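Local coordinates for protein aspartokinase 1, chloroplastic (Arabidopsis thaliana, PDB 2CDQ) that phosphorylates L-aspartate with ATP, the first step of lysine, threonine, methionine and isoleucine synthesis, and binds lysine and S-adenosylmethionine as allosteric effectors, at residues 338-352 with 378-390. Sequence-based numbering, arbitrary orientation.
With LYS (lysine), chain G; SAM (S-adenosylmethionine), chain F.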
loop_
_atom_site.group_PDB
_atom_site.type_symbol
_atom_site.label_atom_id
_atom_site.label_comp_id
_atom_site.label_asym_id
_atom_site.label_seq_id
_atom_site.Cartn_x
_atom_site.Cartn_y
_atom_site.Cartn_z
ATOM N N LYS A 338 -10.079 -1.499 15.244
ATOM C CA LYS A 338 -10.894 -0.616 14.429
ATOM C C LYS A 338 -12.104 -1.424 14.004
ATOM O O LYS A 338 -11.971 -2.397 13.258
ATOM C CB LYS A 338 -10.131 -0.140 13.192
ATOM C CG LYS A 338 -9.083 0.911 13.467
ATOM C CD LYS A 338 -8.223 1.155 12.240
ATOM C CE LYS A 338 -7.001 2.006 12.570
ATOM N NZ LYS A 338 -6.080 2.152 11.403
ATOM N N ARG A 339 -13.274 -1.027 14.504
ATOM C CA ARG A 339 -14.545 -1.682 14.196
ATOM C C ARG A 339 -15.020 -1.312 12.793
ATOM O O ARG A 339 -14.657 -0.256 12.270
ATOM C CB ARG A 339 -15.621 -1.257 15.206
ATOM C CG ARG A 339 -15.332 -1.570 16.665
ATOM C CD ARG A 339 -15.742 -2.984 17.023
ATOM N NE ARG A 339 -15.754 -3.191 18.468
ATOM C CZ ARG A 339 -16.117 -4.324 19.066
ATOM N NH1 ARG A 339 -16.505 -5.372 18.348
ATOM N NH2 ARG A 339 -16.092 -4.410 20.391
ATOM N N ASN A 340 -15.832 -2.185 12.197
ATOM C CA ASN A 340 -16.585 -1.885 10.971
ATOM C C ASN A 340 -15.870 -1.081 9.901
ATOM O O ASN A 340 -16.201 0.081 9.671
ATOM C CB ASN A 340 -17.902 -1.190 11.313
ATOM C CG ASN A 340 -19.088 -2.099 11.156
ATOM O OD1 ASN A 340 -19.762 -2.428 12.133
ATOM N ND2 ASN A 340 -19.348 -2.528 9.923
ATOM N N VAL A 341 -14.898 -1.705 9.244
ATOM C CA VAL A 341 -14.194 -1.054 8.149
ATOM C C VAL A 341 -14.623 -1.634 6.811
ATOM O O VAL A 341 -15.066 -2.783 6.726
ATOM C CB VAL A 341 -12.646 -1.112 8.303
ATOM C CG1 VAL A 341 -12.211 -0.426 9.599
ATOM C CG2 VAL A 341 -12.120 -2.557 8.226
ATOM N N THR A 342 -14.491 -0.814 5.777
ATOM C CA THR A 342 -14.814 -1.206 4.420
ATOM C C THR A 342 -13.513 -1.427 3.659
ATOM O O THR A 342 -12.648 -0.547 3.628
ATOM C CB THR A 342 -15.663 -0.122 3.748
ATOM O OG1 THR A 342 -16.891 0.022 4.473
ATOM C CG2 THR A 342 -15.959 -0.468 2.290
ATOM N N MET A 343 -13.381 -2.610 3.063
ATOM C CA MET A 343 -12.180 -2.983 2.322
ATOM C C MET A 343 -12.456 -3.060 0.831
ATOM O O MET A 343 -13.507 -3.552 0.414
ATOM C CB MET A 343 -11.627 -4.323 2.827
ATOM C CG MET A 343 -10.515 -4.912 1.965
ATOM S SD MET A 343 -9.656 -6.310 2.709
ATOM C CE MET A 343 -10.899 -7.598 2.654
ATOM N N LEU A 344 -11.505 -2.567 0.037
ATOM C CA LEU A 344 -11.587 -2.640 -1.422
ATOM C C LEU A 344 -10.423 -3.409 -2.011
ATOM O O LEU A 344 -9.291 -3.272 -1.552
ATOM C CB LEU A 344 -11.649 -1.247 -2.055
ATOM C CG LEU A 344 -13.016 -0.561 -2.018
ATOM C CD1 LEU A 344 -13.024 0.468 -0.913
ATOM C CD2 LEU A 344 -13.320 0.091 -3.349
ATOM N N ASP A 345 -10.718 -4.214 -3.029
ATOM C CA ASP A 345 -9.705 -4.963 -3.764
ATOM C C ASP A 345 -9.701 -4.542 -5.232
ATOM O O ASP A 345 -10.744 -4.530 -5.889
ATOM C CB ASP A 345 -9.963 -6.464 -3.632
ATOM C CG ASP A 345 -8.921 -7.306 -4.343
ATOM O OD1 ASP A 345 -7.708 -7.075 -4.140
ATOM O OD2 ASP A 345 -9.321 -8.216 -5.099
ATOM N N ILE A 346 -8.523 -4.196 -5.738
ATOM C CA ILE A 346 -8.383 -3.655 -7.087
ATOM C C ILE A 346 -7.356 -4.486 -7.861
ATOM O O ILE A 346 -6.147 -4.321 -7.673
ATOM C CB ILE A 346 -7.962 -2.153 -7.034
ATOM C CG1 ILE A 346 -9.022 -1.322 -6.311
ATOM C CG2 ILE A 346 -7.715 -1.584 -8.427
ATOM C CD1 ILE A 346 -8.479 -0.074 -5.674
ATOM N N ALA A 347 -7.837 -5.379 -8.728
ATOM C CA ALA A 347 -6.955 -6.308 -9.449
ATOM C C ALA A 347 -6.849 -6.032 -10.940
ATOM O O ALA A 347 -7.861 -5.886 -11.620
ATOM C CB ALA A 347 -7.390 -7.750 -9.218
ATOM N N SER A 348 -5.617 -5.972 -11.438
ATOM C CA SER A 348 -5.356 -5.844 -12.872
ATOM C C SER A 348 -4.017 -6.474 -13.248
ATOM O O SER A 348 -3.026 -6.282 -12.550
ATOM C CB SER A 348 -5.387 -4.372 -13.306
ATOM O OG SER A 348 -5.058 -4.231 -14.682
ATOM N N THR A 349 -3.988 -7.213 -14.355
ATOM C CA THR A 349 -2.747 -7.824 -14.851
ATOM C C THR A 349 -1.776 -6.770 -15.410
ATOM O O THR A 349 -0.574 -7.021 -15.530
ATOM C CB THR A 349 -3.022 -8.903 -15.940
ATOM O OG1 THR A 349 -3.614 -8.294 -17.097
ATOM C CG2 THR A 349 -3.943 -10.009 -15.410
ATOM N N ARG A 350 -2.318 -5.595 -15.731
ATOM C CA ARG A 350 -1.574 -4.516 -16.386
ATOM C C ARG A 350 -0.653 -3.720 -15.467
ATOM O O ARG A 350 0.285 -3.078 -15.943
ATOM C CB ARG A 350 -2.539 -3.538 -17.063
ATOM C CG ARG A 350 -3.260 -4.072 -18.285
ATOM C CD ARG A 350 -3.882 -2.916 -19.046
ATOM N NE ARG A 350 -5.050 -3.330 -19.820
ATOM C CZ ARG A 350 -5.002 -3.819 -21.057
ATOM N NH1 ARG A 350 -3.837 -3.971 -21.676
ATOM N NH2 ARG A 350 -6.127 -4.158 -21.674
ATOM N N MET A 351 -0.922 -3.743 -14.162
ATOM C CA MET A 351 -0.143 -2.939 -13.216
ATOM C C MET A 351 1.283 -3.456 -12.979
ATOM O O MET A 351 2.157 -2.689 -12.581
ATOM C CB MET A 351 -0.896 -2.751 -11.889
ATOM C CG MET A 351 -1.084 -4.013 -11.059
ATOM S SD MET A 351 -1.767 -3.670 -9.428
ATOM C CE MET A 351 -3.465 -3.256 -9.827
ATOM N N LEU A 352 1.512 -4.745 -13.226
ATOM C CA LEU A 352 2.837 -5.336 -13.047
ATOM C C LEU A 352 3.793 -4.813 -14.118
ATOM O O LEU A 352 3.771 -5.261 -15.268
ATOM C CB LEU A 352 2.765 -6.871 -13.071
ATOM C CG LEU A 352 3.903 -7.686 -12.429
ATOM C CD1 LEU A 352 3.579 -9.167 -12.465
ATOM C CD2 LEU A 352 5.261 -7.437 -13.075
ATOM N N SER A 378 -0.389 -7.031 -4.124
ATOM C CA SER A 378 0.194 -8.263 -4.661
ATOM C C SER A 378 0.747 -7.939 -6.057
ATOM O O SER A 378 0.710 -6.777 -6.480
ATOM C CB SER A 378 -0.832 -9.399 -4.702
ATOM O OG SER A 378 -1.648 -9.331 -5.862
ATOM N N GLU A 379 1.255 -8.944 -6.769
ATOM C CA GLU A 379 1.858 -8.708 -8.093
ATOM C C GLU A 379 0.891 -8.077 -9.091
ATOM O O GLU A 379 1.312 -7.324 -9.966
ATOM C CB GLU A 379 2.454 -9.993 -8.691
ATOM C CG GLU A 379 3.410 -10.769 -7.778
ATOM C CD GLU A 379 4.725 -10.053 -7.504
ATOM O OE1 GLU A 379 5.070 -9.089 -8.225
ATOM O OE2 GLU A 379 5.423 -10.467 -6.553
ATOM N N VAL A 380 -0.399 -8.385 -8.956
ATOM C CA VAL A 380 -1.425 -7.871 -9.878
ATOM C C VAL A 380 -2.647 -7.273 -9.177
ATOM O O VAL A 380 -3.735 -7.200 -9.758
ATOM C CB VAL A 380 -1.916 -8.957 -10.877
ATOM C CG1 VAL A 380 -0.808 -9.348 -11.824
ATOM C CG2 VAL A 380 -2.476 -10.174 -10.139
ATOM N N SER A 381 -2.475 -6.857 -7.929
ATOM C CA SER A 381 -3.580 -6.268 -7.189
ATOM C C SER A 381 -3.110 -5.292 -6.135
ATOM O O SER A 381 -1.996 -5.403 -5.608
ATOM C CB SER A 381 -4.459 -7.348 -6.543
ATOM O OG SER A 381 -3.847 -7.906 -5.389
ATOM N N ILE A 382 -3.970 -4.327 -5.850
ATOM C CA ILE A 382 -3.801 -3.476 -4.686
ATOM C C ILE A 382 -5.090 -3.485 -3.854
ATOM O O ILE A 382 -6.190 -3.337 -4.384
ATOM C CB ILE A 382 -3.179 -2.057 -5.023
ATOM C CG1 ILE A 382 -3.728 -0.950 -4.123
ATOM C CG2 ILE A 382 -3.345 -1.690 -6.505
ATOM C CD1 ILE A 382 -4.776 -0.090 -4.798
ATOM N N SER A 383 -4.936 -3.733 -2.558
ATOM C CA SER A 383 -6.054 -3.802 -1.630
ATOM C C SER A 383 -5.911 -2.689 -0.615
ATOM O O SER A 383 -4.798 -2.299 -0.258
ATOM C CB SER A 383 -6.077 -5.151 -0.925
ATOM O OG SER A 383 -5.904 -6.204 -1.856
ATOM N N LEU A 384 -7.042 -2.168 -0.165
ATOM C CA LEU A 384 -7.042 -1.014 0.713
ATOM C C LEU A 384 -8.270 -0.993 1.586
ATOM O O LEU A 384 -9.258 -1.672 1.311
ATOM C CB LEU A 384 -6.935 0.292 -0.085
ATOM C CG LEU A 384 -7.972 0.643 -1.156
ATOM C CD1 LEU A 384 -9.178 1.345 -0.562
ATOM C CD2 LEU A 384 -7.317 1.518 -2.198
ATOM N N THR A 385 -8.201 -0.184 2.631
ATOM C CA THR A 385 -9.257 -0.109 3.611
ATOM C C THR A 385 -9.561 1.374 3.812
ATOM O O THR A 385 -8.652 2.197 3.793
ATOM C CB THR A 385 -8.816 -0.849 4.904
ATOM O OG1 THR A 385 -9.866 -1.703 5.367
ATOM C CG2 THR A 385 -8.395 0.098 5.993
ATOM N N LEU A 386 -10.835 1.726 3.945
ATOM C CA LEU A 386 -11.218 3.140 4.059
ATOM C C LEU A 386 -11.198 3.594 5.506
ATOM O O LEU A 386 -11.535 2.816 6.393
ATOM C CB LEU A 386 -12.604 3.381 3.461
ATOM C CG LEU A 386 -12.789 2.918 2.020
ATOM C CD1 LEU A 386 -14.253 2.985 1.620
ATOM C CD2 LEU A 386 -11.927 3.743 1.090
ATOM N N ASP A 387 -10.805 4.845 5.743
ATOM C CA ASP A 387 -10.793 5.411 7.097
ATOM C C ASP A 387 -12.007 4.926 7.888
ATOM O O ASP A 387 -13.120 4.905 7.353
ATOM C CB ASP A 387 -10.819 6.941 7.045
ATOM C CG ASP A 387 -9.434 7.564 6.948
ATOM O OD1 ASP A 387 -8.418 6.846 7.063
ATOM O OD2 ASP A 387 -9.370 8.799 6.771
ATOM N N PRO A 388 -11.804 4.519 9.155
ATOM C CA PRO A 388 -12.952 4.131 9.978
ATOM C C PRO A 388 -13.909 5.307 10.100
ATOM O O PRO A 388 -13.461 6.454 10.154
ATOM C CB PRO A 388 -12.321 3.814 11.340
ATOM C CG PRO A 388 -10.892 3.503 11.045
ATOM C CD PRO A 388 -10.530 4.391 9.887
ATOM N N SER A 389 -15.211 5.032 10.122
ATOM C CA SER A 389 -16.220 6.099 10.087
ATOM C C SER A 389 -16.171 7.063 11.279
ATOM O O SER A 389 -16.467 8.250 11.120
ATOM C CB SER A 389 -17.623 5.518 9.948
ATOM O OG SER A 389 -17.951 4.753 11.093
ATOM N N LYS A 390 -15.790 6.561 12.456
ATOM C CA LYS A 390 -15.722 7.391 13.670
ATOM C C LYS A 390 -14.703 8.532 13.553
ATOM O O LYS A 390 -14.721 9.481 14.335
ATOM C CB LYS A 390 -15.477 6.536 14.923
ATOM C CG LYS A 390 -14.016 6.202 15.240
ATOM C CD LYS A 390 -13.948 5.037 16.225
ATOM C CE LYS A 390 -12.562 4.866 16.824
ATOM N NZ LYS A 390 -12.419 5.543 18.150
HETATM N N LYS G . 1.428 1.286 -11.555
HETATM C CA LYS G . 2.057 0.848 -10.294
HETATM C C LYS G . 3.230 1.780 -10.094
HETATM O O LYS G . 3.248 2.913 -10.598
HETATM C CB LYS G . 2.533 -0.607 -10.409
HETATM C CG LYS G . 2.492 -1.410 -9.093
HETATM C CD LYS G . 1.115 -1.952 -8.757
HETATM C CE LYS G . 1.105 -2.715 -7.418
HETATM N NZ LYS G . 1.914 -3.986 -7.406
HETATM O OXT LYS G . 4.190 1.418 -9.429
HETATM N N SAM F . -19.809 13.428 -3.228
HETATM C CA SAM F . -19.386 13.966 -1.938
HETATM C C SAM F . -18.381 15.114 -2.079
HETATM O O SAM F . -18.432 16.097 -1.335
HETATM O OXT SAM F . -17.493 15.083 -2.933
HETATM C CB SAM F . -18.810 12.855 -1.065
HETATM C CG SAM F . -18.713 13.186 0.428
HETATM S SD SAM F . -17.000 13.144 1.008
HETATM C CE SAM F . -16.683 11.362 1.055
HETATM C "C5'" SAM F . -17.023 13.658 2.756
HETATM C "C4'" SAM F . -18.121 13.116 3.676
HETATM O "O4'" SAM F . -18.057 11.710 3.799
HETATM C "C3'" SAM F . -17.987 13.667 5.089
HETATM O "O3'" SAM F . -19.261 14.074 5.528
HETATM C "C2'" SAM F . -17.499 12.517 5.950
HETATM O "O2'" SAM F . -18.147 12.485 7.206
HETATM C "C1'" SAM F . -17.868 11.286 5.143
HETATM N N9 SAM F . -16.851 10.212 5.191
HETATM C C8 SAM F . -17.021 8.975 5.757
HETATM N N7 SAM F . -15.895 8.250 5.588
HETATM C C5 SAM F . -15.005 9.001 4.911
HETATM C C6 SAM F . -13.705 8.750 4.477
HETATM N N6 SAM F . -13.122 7.578 4.715
HETATM N N1 SAM F . -13.019 9.733 3.794
HETATM C C2 SAM F . -13.619 10.954 3.547
HETATM N N3 SAM F . -14.909 11.194 3.983
HETATM C C4 SAM F . -15.592 10.236 4.652
HETATM O O HOH W 1 -14.039 1.871 6.377
#
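Leu-344 and Leu-384 form a hydrogen-bonded pair near the middle of two antiparallel strands, 341-347 and 381-386. They are central in the four-stranded sheet of an ACT domain, between 372-378 and 413-418. Leu-344 N reaches Leu-384 O at 2.7 Å, and Leu-384 N returns the bond. Ile-346 and Ile-382 are joined likewise. Leu-386 N gives a nearly straight bond to Thr-342 O (165°), and Ser-348 N bonds to Val-380 O. Between Thr-342 and Leu-386 a water replaces the second direct bond, accepting from Thr-342 N and donating to Leu-386 O.

The face carrying Leu-344, Ile-346, Ile-382 and Leu-384 is apolar and is covered by helix 357-367. Ile-346 and Ile-382 run alongside one another there, with their CD1 atoms 3.8 Å apart. Leu-344 CD1 meets Leu-386 CD1 at an oblique crossing.

The face of Asp-345, Ser-383 and Ser-381 is more polar and meets the second subunit. Asp-345 CG is anti to its own nitrogen (chi1 -178°), which brings OD1 to 3.0 Å from Ser-383 OG. The same OD1 also salt-bridges Lys-459 of the second subunit.

Across the corner at Asn-340, on strand 332-339 of the neighbouring sheet, Lys-338 CD rests on Pro-388 CG at 3.8 Å. Lys-338 NZ makes salt bridges with Asp-373 of its own chain and with Glu-379 of the second subunit.

Both effector sites border this strand pair. Asp-387 CB is 3.3 Å from N6 of the S-adenosylmethionine adenine. Ser-378 O accepts a bond from NZ of the bound lysine, and Asp-373 O of the second subunit also bonds this ligand, so the site spans the dimer interface. Met-351 lies across Ile-382, nearly perpendicular. The bend at its chi3 (72°) sets CE 3.7 Å from Ile-382 CG2, while Met-351 SD packs against CD of the bound lysine.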